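Local coordinates for recombination protein uvsY (Enterobacteria phage T4, PDB 4ZWS) that promotes assembly of the UvsX recombinase on single-stranded DNA and helps UvsX displace bound gp32 during phage recombination and DNA synthesis, at the interface of chains A and B. Residues are numbered along the deposited sequence; one frame, centred on the assembly and turned at random. Chains: chain A/B, Recombination protein uvsY.

The interface of chains A and B. Residues chain A 76-78, 82; chain B 58, 61-62, 67.
A:Tyr78 reaches across from the loop ahead of the 3-10 helix 80-82 to the end of helix 21-63 of chain B, linking neighbouring subunits of the heptameric alpha barrel. Its hydroxyl OH donates to the syn lone pair of B:Asp62 OD1 (2.8 Å), with ring and carboxylate nearly coplanar, 14° apart. The side-chain amine NZ of B:Lys58 gives the same OH a second bond (3.0 Å). B:Lys58 also salt-bridges B:Asp62 within chain B; the bend at the end of its chain (chi4 -84°) turns NZ toward both partners, and this pairing should steady the carboxylate that receives the tyrosine. The close-packed part is where B:Arg67 meets the ring: CD2 of A:Tyr78 lies over the centre of the guanidinium face, 3.5 Å from CZ, the two planes tilted 50° rather than stacked. Bent at chi3, the arginine brings NH1 to the carboxylate of A:Glu82 in a salt bridge, 2.7 Å from OE1. B:Leu61 adds apolar contact at the same end, its CD1 against CB of A:Glu82 and its CD2 near CE2 of A:Tyr78. The side toward A:Asp76 and A:Arg77 is looser. CB of A:Asp76 sits over the rim of one face of its own chain's tyrosine ring, while its carboxylate makes no salt bridge to B:Arg67. A:Arg77 turns its guanidinium away from B:Arg67 and meets it through the backbone, where carbonyl O takes a weak hydrogen bond from NH2 of B:Arg67 at 3.4 Å.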
loop_
_atom_site.group_PDB
_atom_site.type_symbol
_atom_site.label_atom_id
_atom_site.label_comp_id
_atom_site.label_asym_id
_atom_site.label_seq_id
_atom_site.Cartn_x
_atom_site.Cartn_y
_atom_site.Cartn_z
ATOM N N ASP A 76 21.770 39.773 -11.004
ATOM C CA ASP A 76 21.565 39.230 -9.661
ATOM C C ASP A 76 22.519 38.076 -9.532
ATOM O O ASP A 76 22.351 37.038 -10.180
ATOM C CB ASP A 76 20.140 38.718 -9.409
ATOM C CG ASP A 76 19.060 39.633 -9.948
ATOM O OD1 ASP A 76 18.242 39.136 -10.752
ATOM O OD2 ASP A 76 18.998 40.815 -9.545
ATOM N N ARG A 77 23.525 38.231 -8.702
ATOM C CA ARG A 77 24.503 37.180 -8.560
ATOM C C ARG A 77 23.936 36.099 -7.639
ATOM O O ARG A 77 24.223 36.081 -6.453
ATOM C CB ARG A 77 25.803 37.779 -8.029
ATOM C CG ARG A 77 26.316 38.939 -8.903
ATOM C CD ARG A 77 26.959 40.078 -8.111
ATOM N NE ARG A 77 26.004 41.133 -7.740
ATOM C CZ ARG A 77 25.751 42.226 -8.469
ATOM N NH1 ARG A 77 26.375 42.413 -9.631
ATOM N NH2 ARG A 77 24.871 43.136 -8.037
ATOM N N TYR A 78 23.106 35.212 -8.176
ATOM C CA TYR A 78 22.465 34.207 -7.332
ATOM C C TYR A 78 23.444 33.095 -6.982
ATOM O O TYR A 78 24.191 32.636 -7.831
ATOM C CB TYR A 78 21.215 33.624 -8.004
ATOM C CG TYR A 78 20.008 34.552 -8.044
ATOM C CD1 TYR A 78 19.424 34.903 -9.251
ATOM C CD2 TYR A 78 19.457 35.079 -6.878
ATOM C CE1 TYR A 78 18.335 35.745 -9.303
ATOM C CE2 TYR A 78 18.365 35.926 -6.927
ATOM C CZ TYR A 78 17.810 36.252 -8.145
ATOM O OH TYR A 78 16.723 37.083 -8.227
ATOM N N GLU A 82 20.631 29.404 -3.591
ATOM C CA GLU A 82 19.437 30.108 -4.027
ATOM C C GLU A 82 18.917 29.563 -5.357
ATOM O O GLU A 82 17.785 29.845 -5.763
ATOM C CB GLU A 82 19.723 31.605 -4.147
ATOM C CG GLU A 82 20.272 32.215 -2.871
ATOM C CD GLU A 82 20.640 33.678 -3.019
ATOM O OE1 GLU A 82 21.413 33.999 -3.950
ATOM O OE2 GLU A 82 20.153 34.506 -2.209
ATOM N N LYS B 58 10.311 33.008 -4.793
ATOM C CA LYS B 58 11.425 33.784 -5.310
ATOM C C LYS B 58 11.295 35.255 -4.913
ATOM O O LYS B 58 12.289 35.907 -4.585
ATOM C CB LYS B 58 11.570 33.643 -6.820
ATOM C CG LYS B 58 12.850 34.302 -7.286
ATOM C CD LYS B 58 12.870 34.543 -8.752
ATOM C CE LYS B 58 14.125 35.274 -9.144
ATOM N NZ LYS B 58 13.865 36.709 -8.924
ATOM N N LEU B 61 12.556 35.460 -1.569
ATOM C CA LEU B 61 14.016 35.352 -1.549
ATOM C C LEU B 61 14.682 36.680 -1.906
ATOM O O LEU B 61 15.649 37.087 -1.275
ATOM C CB LEU B 61 14.490 34.270 -2.523
ATOM C CG LEU B 61 15.992 33.938 -2.554
ATOM C CD1 LEU B 61 16.225 32.446 -2.668
ATOM C CD2 LEU B 61 16.732 34.663 -3.652
ATOM N N ASP B 62 14.142 37.344 -2.921
ATOM C CA ASP B 62 14.623 38.651 -3.375
ATOM C C ASP B 62 14.338 39.782 -2.405
ATOM O O ASP B 62 15.126 40.718 -2.312
ATOM C CB ASP B 62 14.027 39.012 -4.736
ATOM C CG ASP B 62 14.679 38.258 -5.876
ATOM O OD1 ASP B 62 15.780 37.681 -5.691
ATOM O OD2 ASP B 62 14.089 38.268 -6.971
ATOM N N ARG B 67 17.209 42.372 -2.967
ATOM C CA ARG B 67 17.086 42.529 -4.408
ATOM C C ARG B 67 15.690 43.035 -4.785
ATOM O O ARG B 67 14.754 42.937 -3.998
ATOM C CB ARG B 67 17.395 41.213 -5.104
ATOM C CG ARG B 67 18.754 40.623 -4.736
ATOM C CD ARG B 67 19.081 39.418 -5.611
ATOM N NE ARG B 67 19.469 38.248 -4.820
ATOM C CZ ARG B 67 20.651 37.644 -4.896
ATOM N NH1 ARG B 67 20.907 36.594 -4.134
ATOM N NH2 ARG B 67 21.579 38.089 -5.734
#